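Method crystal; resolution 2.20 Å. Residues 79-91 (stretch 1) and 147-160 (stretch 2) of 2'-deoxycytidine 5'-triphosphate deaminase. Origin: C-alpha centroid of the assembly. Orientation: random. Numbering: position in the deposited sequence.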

ATOM      1  N   ASP B  79       1.210 -28.865   0.635  1.00 62.98           N
ATOM      2  CA  ASP B  79       1.915 -29.899   1.353  1.00 62.82           C
ATOM      3  C   ASP B  79       3.132 -29.314   2.046  1.00 61.34           C
ATOM      4  O   ASP B  79       3.952 -28.629   1.423  1.00 59.12           O
ATOM      5  N   LEU B  80       3.233 -29.577   3.344  1.00 60.49           N
ATOM      6  CA  LEU B  80       4.367 -29.094   4.143  1.00 61.20           C
ATOM      7  C   LEU B  80       5.411 -30.175   4.458  1.00 61.43           C
ATOM      8  O   LEU B  80       6.335 -29.958   5.261  1.00 59.53           O
ATOM      9  N   SER B  81       5.282 -31.334   3.833  1.00 62.74           N
ATOM     10  CA  SER B  81       6.244 -32.433   4.075  1.00 64.54           C
ATOM     11  C   SER B  81       7.705 -32.047   3.846  1.00 64.86           C
ATOM     12  O   SER B  81       8.573 -32.517   4.573  1.00 64.89           O
ATOM     13  N   GLN B  82       7.962 -31.188   2.859  1.00 65.68           N
ATOM     14  CA  GLN B  82       9.321 -30.684   2.576  1.00 66.79           C
ATOM     15  C   GLN B  82       9.495 -29.224   2.997  1.00 65.86           C
ATOM     16  O   GLN B  82      10.519 -28.868   3.574  1.00 65.84           O
ATOM     17  N   GLY B  83       8.500 -28.387   2.709  1.00 64.48           N
ATOM     18  CA  GLY B  83       8.625 -26.967   2.944  1.00 63.08           C
ATOM     19  C   GLY B  83       7.860 -26.150   1.935  1.00 61.31           C
ATOM     20  O   GLY B  83       8.054 -26.288   0.743  1.00 60.64           O
ATOM     21  N   ALA B  84       7.003 -25.275   2.433  1.00 58.94           N
ATOM     22  CA  ALA B  84       6.227 -24.401   1.597  1.00 57.31           C
ATOM     23  C   ALA B  84       6.473 -22.970   2.001  1.00 55.41           C
ATOM     24  O   ALA B  84       6.601 -22.668   3.166  1.00 54.10           O
ATOM     25  N   VAL B  85       6.475 -22.088   1.019  1.00 54.53           N
ATOM     26  CA  VAL B  85       6.490 -20.660   1.243  1.00 53.87           C
ATOM     27  C   VAL B  85       5.074 -20.131   1.478  1.00 51.78           C
ATOM     28  O   VAL B  85       4.172 -20.329   0.693  1.00 50.20           O
ATOM     29  N   LEU B  86       4.940 -19.428   2.585  1.00 51.11           N
ATOM     30  CA  LEU B  86       3.770 -18.679   2.914  1.00 50.30           C
ATOM     31  C   LEU B  86       4.065 -17.198   2.610  1.00 49.85           C
ATOM     32  O   LEU B  86       5.029 -16.608   3.092  1.00 48.25           O
ATOM     33  N   GLU B  87       3.246 -16.622   1.747  1.00 49.81           N
ATOM     34  CA  GLU B  87       3.441 -15.260   1.296  1.00 50.62           C
ATOM     35  C   GLU B  87       2.714 -14.241   2.199  1.00 50.29           C
ATOM     36  O   GLU B  87       1.720 -14.562   2.884  1.00 49.26           O
ATOM     37  N   THR B  88       3.250 -13.025   2.212  1.00 50.28           N
ATOM     38  CA  THR B  88       2.671 -11.944   2.989  1.00 51.14           C
ATOM     39  C   THR B  88       1.268 -11.604   2.464  1.00 51.55           C
ATOM     40  O   THR B  88       0.987 -11.716   1.285  1.00 51.24           O
ATOM     41  N   GLY B  89       0.377 -11.272   3.379  1.00 52.12           N
ATOM     42  CA  GLY B  89      -0.985 -10.883   3.036  1.00 52.22           C
ATOM     43  C   GLY B  89      -1.893 -12.056   2.781  1.00 52.41           C
ATOM     44  O   GLY B  89      -3.042 -11.875   2.410  1.00 53.05           O
ATOM     45  N   CYS B  90      -1.378 -13.266   2.948  1.00 52.94           N
ATOM     46  CA  CYS B  90      -2.104 -14.501   2.610  1.00 52.82           C
ATOM     47  C   CYS B  90      -2.392 -15.239   3.875  1.00 51.07           C
ATOM     48  O   CYS B  90      -1.615 -15.144   4.797  1.00 49.63           O
ATOM     49  N   VAL B  91      -3.519 -15.960   3.888  1.00 49.77           N
ATOM     50  CA  VAL B  91      -4.025 -16.612   5.083  1.00 49.13           C
ATOM     51  C   VAL B  91      -4.016 -18.122   4.853  1.00 48.98           C
ATOM     52  O   VAL B  91      -4.458 -18.626   3.821  1.00 47.80           O
ATOM     53  N   GLU B 147      -3.892 -20.685  12.429  1.00 53.92           N
ATOM     54  CA  GLU B 147      -4.001 -19.703  11.372  1.00 53.79           C
ATOM     55  C   GLU B 147      -2.701 -18.894  11.258  1.00 52.15           C
ATOM     56  O   GLU B 147      -2.200 -18.382  12.256  1.00 50.93           O
ATOM     57  N   ILE B 148      -2.156 -18.808  10.044  1.00 50.46           N
ATOM     58  CA  ILE B 148      -0.902 -18.123   9.789  1.00 49.46           C
ATOM     59  C   ILE B 148      -1.070 -17.139   8.662  1.00 48.81           C
ATOM     60  O   ILE B 148      -1.443 -17.495   7.547  1.00 47.07           O
ATOM     61  N   SER B 149      -0.741 -15.895   8.964  1.00 48.89           N
ATOM     62  CA  SER B 149      -0.571 -14.860   7.949  1.00 49.92           C
ATOM     63  C   SER B 149       0.716 -14.058   8.151  1.00 50.43           C
ATOM     64  O   SER B 149       0.809 -13.240   9.073  1.00 50.74           O
ATOM     65  N   PRO B 150       1.715 -14.286   7.296  1.00 51.47           N
ATOM     66  CA  PRO B 150       2.938 -13.456   7.329  1.00 52.52           C
ATOM     67  C   PRO B 150       2.631 -12.009   6.956  1.00 51.83           C
ATOM     68  O   PRO B 150       1.895 -11.779   6.045  1.00 51.26           O
ATOM     69  N   ARG B 151       3.190 -11.050   7.659  1.00 52.45           N
ATOM     70  CA  ARG B 151       2.874  -9.677   7.389  1.00 53.15           C
ATOM     71  C   ARG B 151       4.010  -8.945   6.667  1.00 52.65           C
ATOM     72  O   ARG B 151       3.762  -8.194   5.759  1.00 51.57           O
ATOM     73  N   THR B 152       5.257  -9.125   7.102  1.00 52.34           N
ATOM     74  CA  THR B 152       6.379  -8.401   6.495  1.00 52.35           C
ATOM     75  C   THR B 152       7.283  -9.269   5.672  1.00 51.60           C
ATOM     76  O   THR B 152       7.664  -8.874   4.610  1.00 51.46           O
ATOM     77  N   PHE B 153       7.676 -10.422   6.212  1.00 52.08           N
ATOM     78  CA  PHE B 153       8.569 -11.333   5.531  1.00 51.41           C
ATOM     79  C   PHE B 153       7.826 -12.548   5.048  1.00 50.99           C
ATOM     80  O   PHE B 153       7.066 -13.176   5.814  1.00 49.91           O
ATOM     81  N   PRO B 154       8.071 -12.930   3.783  1.00 51.15           N
ATOM     82  CA  PRO B 154       7.591 -14.243   3.407  1.00 50.99           C
ATOM     83  C   PRO B 154       8.407 -15.327   4.133  1.00 50.32           C
ATOM     84  O   PRO B 154       9.614 -15.137   4.429  1.00 50.09           O
ATOM     85  N   ILE B 155       7.757 -16.424   4.469  1.00 49.77           N
ATOM     86  CA  ILE B 155       8.371 -17.447   5.312  1.00 49.04           C
ATOM     87  C   ILE B 155       8.312 -18.823   4.695  1.00 49.74           C
ATOM     88  O   ILE B 155       7.465 -19.089   3.875  1.00 48.20           O
ATOM     89  N   VAL B 156       9.266 -19.679   5.052  1.00 51.39           N
ATOM     90  CA  VAL B 156       9.152 -21.113   4.756  1.00 53.13           C
ATOM     91  C   VAL B 156       8.907 -21.920   6.038  1.00 52.02           C
ATOM     92  O   VAL B 156       9.597 -21.742   7.044  1.00 52.41           O
ATOM     93  N   VAL B 157       7.898 -22.783   5.957  1.00 51.22           N
ATOM     94  CA  VAL B 157       7.457 -23.675   7.034  1.00 51.16           C
ATOM     95  C   VAL B 157       7.313 -25.097   6.537  1.00 51.99           C
ATOM     96  O   VAL B 157       7.209 -25.344   5.349  1.00 52.51           O
ATOM     97  N   ARG B 158       7.295 -26.033   7.466  1.00 53.24           N
ATOM     98  CA  ARG B 158       7.145 -27.426   7.150  1.00 54.00           C
ATOM     99  C   ARG B 158       6.605 -28.183   8.341  1.00 55.15           C
ATOM    100  O   ARG B 158       6.424 -27.621   9.428  1.00 54.02           O
ATOM    101  N   ARG B 159       6.382 -29.480   8.128  1.00 56.64           N
ATOM    102  CA  ARG B 159       5.961 -30.373   9.188  1.00 57.55           C
ATOM    103  C   ARG B 159       7.000 -30.260  10.296  1.00 57.15           C
ATOM    104  O   ARG B 159       8.183 -30.373  10.051  1.00 56.47           O
ATOM    105  N   GLY B 160       6.523 -29.982  11.498  1.00 56.81           N
ATOM    106  CA  GLY B 160       7.372 -29.753  12.645  1.00 57.26           C
ATOM    107  C   GLY B 160       7.635 -28.324  13.073  1.00 56.42           C
ATOM    108  O   GLY B 160       8.062 -28.109  14.180  1.00 55.94           O
TER

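How does the first strand of stretch 2 meet the end of stretch 1? Glu147 (chi1 t, chi2 t) lays its aliphatic part beside Val91, CG to CG1 at 4.0 Å, while its carboxylate oxygen OE1 is hydrogen-bonded elsewhere in the structure. Ile148, with chi1 m and chi2 t, brings CG2 to 3.9 Å from CD1 of Leu86. Ser149 takes the t rotamer, from which its OG donates a hydrogen bond to the backbone O of Cys90 at 2.8 Å. The same OG accepts from NH2 of Arg151 at 2.5 Å, so one hydroxyl links the guanidinium to the turn running from Glu87 to Cys90.

What holds that turn against Pro150 and the residues after it? Pro150 points toward stretch 1: its CG lies 3.9 Å from CB of Leu86 and its CD 3.4 Å from O of Glu87, while its own O accepts a hydrogen bond from N of Gly89 at 3.1 Å. Arg151 starts away from the contact, but its chain (chi1 -114°, chi2 p) bends back until NH2 sits 3.5 Å from CA of Gly89. Thr152 and Phe153 both point away, leaving backbone to face Thr88, a p rotamer whose CG2 is 3.6 Å from O of Thr152. Pro154 sets CB 3.6 Å from OE1 of Glu87 and 4.4 Å from CG1 of Val85.

Which side chains pack where the two short strands pair? Antiparallel pairing puts Ile155 and Val157 on the same face as Ala84 and Leu86, and Val156 on the other face with Val85. Ile155 (chi1 p, chi2 t) places CG1 4.1 Å from CB of Leu86. Val156, its chi1 off the wells at 26°, holds CG2 4.4 Å from CA of Gly83. Val157, an m rotamer, sends CG2 between two leucines, 3.7 Å from CD1 of Leu86 and 3.9 Å from CD2 of Leu80; both leucines have chi1 m and chi2 t.

How do the arginines close the contact? Arg158 (chi1 p, chi2 t, chi3 p) brings its guanidinium near Gly83, and NE donates to O of Gln82, which lies at the edge of the group near its plane, at 3.0 Å. A water accepts from NH2 of Arg158 at 2.9 Å and donates a weak bond to O of Gln82 at 3.4 Å, giving that carbonyl a second link to the same arginine. Arg159 is extended, t through chi3, and its end leads away to partners elsewhere in the structure; its backbone N donates to O of Leu80 at 2.9 Å.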

ATOM      1  CB  ASP B  79       2.289 -31.039   0.414  1.00 63.52           C
ATOM      2  CG  ASP B  79       3.412 -31.907   0.954  1.00 65.90           C
ATOM      3  OD1 ASP B  79       3.170 -32.724   1.883  1.00 70.79           O
ATOM      4  OD2 ASP B  79       4.551 -31.767   0.435  1.00 68.90           O
ATOM      5  CB  LEU B  80       3.872 -28.492   5.437  1.00 60.25           C
ATOM      6  CG  LEU B  80       2.860 -27.363   5.353  1.00 59.67           C
ATOM      7  CD1 LEU B  80       2.590 -26.898   6.774  1.00 58.43           C
ATOM      8  CD2 LEU B  80       3.335 -26.243   4.432  1.00 55.53           C
ATOM      9  CB  SER B  81       5.894 -33.655   3.231  1.00 64.38           C
ATOM     10  OG  SER B  81       4.606 -34.129   3.592  1.00 65.33           O
ATOM     11  CB  GLN B  82       9.706 -30.835   1.080  1.00 67.28           C
ATOM     12  CG  GLN B  82      10.062 -32.293   0.631  1.00 69.96           C
ATOM     13  CD  GLN B  82      10.885 -33.099   1.662  1.00 70.03           C
ATOM     14  OE1 GLN B  82      10.412 -34.110   2.186  1.00 71.86           O
ATOM     15  NE2 GLN B  82      12.101 -32.648   1.954  1.00 67.91           N
ATOM     16  CB  ALA B  84       4.731 -24.734   1.735  1.00 57.17           C
ATOM     17  CB  VAL B  85       7.079 -19.871   0.052  1.00 54.66           C
ATOM     18  CG1 VAL B  85       7.265 -18.369   0.393  1.00 51.91           C
ATOM     19  CG2 VAL B  85       8.326 -20.524  -0.440  1.00 56.67           C
ATOM     20  CB  LEU B  86       3.354 -18.969   4.373  1.00 50.01           C
ATOM     21  CG  LEU B  86       3.245 -20.437   4.849  1.00 48.92           C
ATOM     22  CD1 LEU B  86       2.804 -20.510   6.333  1.00 48.00           C
ATOM     23  CD2 LEU B  86       2.400 -21.393   3.970  1.00 44.88           C
ATOM     24  CB  GLU B  87       3.017 -15.101  -0.179  1.00 50.84           C
ATOM     25  CG  GLU B  87       3.704 -16.075  -1.127  1.00 51.59           C
ATOM     26  CD  GLU B  87       5.167 -15.787  -1.417  1.00 52.99           C
ATOM     27  OE1 GLU B  87       5.715 -14.767  -0.948  1.00 53.54           O
ATOM     28  OE2 GLU B  87       5.780 -16.601  -2.149  1.00 55.86           O
ATOM     29  CB  THR B  88       3.565 -10.697   3.045  1.00 50.86           C
ATOM     30  OG1 THR B  88       3.594 -10.087   1.762  1.00 50.77           O
ATOM     31  CG2 THR B  88       4.971 -11.041   3.488  1.00 50.15           C
ATOM     32  CB  CYS B  90      -1.305 -15.390   1.649  1.00 52.78           C
ATOM     33  SG  CYS B  90      -1.091 -14.664   0.042  1.00 56.33           S
ATOM     34  CB  VAL B  91      -5.436 -16.057   5.507  1.00 49.39           C
ATOM     35  CG1 VAL B  91      -5.863 -16.568   6.862  1.00 46.86           C
ATOM     36  CG2 VAL B  91      -5.454 -14.535   5.479  1.00 47.99           C
ATOM     37  CB  GLU B 147      -5.148 -18.796  11.680  1.00 54.54           C
ATOM     38  CG  GLU B 147      -5.657 -17.976  10.549  1.00 57.98           C
ATOM     39  CD  GLU B 147      -7.022 -17.341  10.909  1.00 63.34           C
ATOM     40  OE1 GLU B 147      -7.025 -16.235  11.520  1.00 63.64           O
ATOM     41  OE2 GLU B 147      -8.081 -17.966  10.591  1.00 66.23           O
ATOM     42  CB  ILE B 148       0.311 -19.077   9.418  1.00 49.50           C
ATOM     43  CG1 ILE B 148       0.493 -20.235  10.383  1.00 49.40           C
ATOM     44  CG2 ILE B 148       1.650 -18.282   9.322  1.00 50.44           C
ATOM     45  CD1 ILE B 148       1.410 -21.362   9.880  1.00 47.04           C
ATOM     46  CB  SER B 149      -1.767 -13.910   7.922  1.00 49.95           C
ATOM     47  OG  SER B 149      -1.707 -13.157   6.744  1.00 48.95           O
ATOM     48  CB  PRO B 150       3.830 -14.113   6.271  1.00 51.64           C
ATOM     49  CG  PRO B 150       3.242 -15.473   6.079  1.00 51.96           C
ATOM     50  CD  PRO B 150       1.810 -15.306   6.242  1.00 52.41           C
ATOM     51  CB  ARG B 151       2.520  -8.999   8.701  1.00 54.39           C
ATOM     52  CG  ARG B 151       1.136  -8.531   8.876  1.00 59.94           C
ATOM     53  CD  ARG B 151       0.129  -9.550   9.369  1.00 61.86           C
ATOM     54  NE  ARG B 151      -0.664 -10.254   8.347  1.00 65.52           N
ATOM     55  CZ  ARG B 151      -1.089  -9.816   7.145  1.00 67.17           C
ATOM     56  NH1 ARG B 151      -0.867  -8.582   6.682  1.00 69.06           N
ATOM     57  NH2 ARG B 151      -1.797 -10.651   6.383  1.00 64.82           N
ATOM     58  CB  THR B 152       7.236  -7.680   7.537  1.00 52.13           C
ATOM     59  OG1 THR B 152       6.399  -6.813   8.299  1.00 52.01           O
ATOM     60  CG2 THR B 152       8.391  -6.861   6.876  1.00 52.51           C
ATOM     61  CB  PHE B 153       9.742 -11.830   6.433  1.00 52.04           C
ATOM     62  CG  PHE B 153      10.434 -10.749   7.216  1.00 50.20           C
ATOM     63  CD1 PHE B 153      11.205  -9.822   6.597  1.00 51.39           C
ATOM     64  CD2 PHE B 153      10.353 -10.712   8.584  1.00 52.57           C
ATOM     65  CE1 PHE B 153      11.811  -8.851   7.307  1.00 49.45           C
ATOM     66  CE2 PHE B 153      10.953  -9.735   9.286  1.00 51.51           C
ATOM     67  CZ  PHE B 153      11.681  -8.809   8.637  1.00 51.58           C
ATOM     68  CB  PRO B 154       7.803 -14.252   1.911  1.00 52.15           C
ATOM     69  CG  PRO B 154       8.970 -13.305   1.677  1.00 51.11           C
ATOM     70  CD  PRO B 154       8.737 -12.235   2.661  1.00 51.26           C
ATOM     71  CB  ILE B 155       7.837 -17.421   6.747  1.00 48.51           C
ATOM     72  CG1 ILE B 155       6.353 -17.776   6.824  1.00 49.44           C
ATOM     73  CG2 ILE B 155       8.161 -16.071   7.416  1.00 46.20           C
ATOM     74  CD1 ILE B 155       5.864 -18.163   8.229  1.00 46.34           C
ATOM     75  CB  VAL B 156      10.322 -21.704   3.831  1.00 53.26           C
ATOM     76  CG1 VAL B 156      11.588 -20.902   3.963  1.00 56.57           C
ATOM     77  CG2 VAL B 156      10.583 -23.178   4.132  1.00 54.88           C
ATOM     78  CB  VAL B 157       6.110 -23.214   7.716  1.00 50.77           C
ATOM     79  CG1 VAL B 157       6.210 -21.755   8.151  1.00 49.05           C
ATOM     80  CG2 VAL B 157       4.865 -23.502   6.828  1.00 45.27           C
ATOM     81  CB  ARG B 158       8.492 -28.021   6.741  1.00 54.90           C
ATOM     82  CG  ARG B 158       9.576 -27.864   7.817  1.00 54.18           C
ATOM     83  CD  ARG B 158      10.870 -28.406   7.359  1.00 55.55           C
ATOM     84  NE  ARG B 158      11.383 -27.713   6.188  1.00 52.40           N
ATOM     85  CZ  ARG B 158      12.041 -26.563   6.226  1.00 54.82           C
ATOM     86  NH1 ARG B 158      12.252 -25.950   7.371  1.00 57.60           N
ATOM     87  NH2 ARG B 158      12.493 -26.015   5.105  1.00 55.26           N
ATOM     88  CB  ARG B 159       5.800 -31.794   8.688  1.00 57.86           C
ATOM     89  CG  ARG B 159       5.315 -32.739   9.747  1.00 60.52           C
ATOM     90  CD  ARG B 159       5.335 -34.185   9.306  1.00 64.52           C
ATOM     91  NE  ARG B 159       5.057 -35.089  10.438  1.00 65.62           N
ATOM     92  CZ  ARG B 159       3.840 -35.384  10.902  1.00 68.39           C
ATOM     93  NH1 ARG B 159       2.744 -34.870  10.344  1.00 70.04           N
ATOM     94  NH2 ARG B 159       3.705 -36.207  11.929  1.00 69.41           N
TER
HETATM   95  O   HOH W   1      12.275 -26.286   2.258  1.00 44.66           O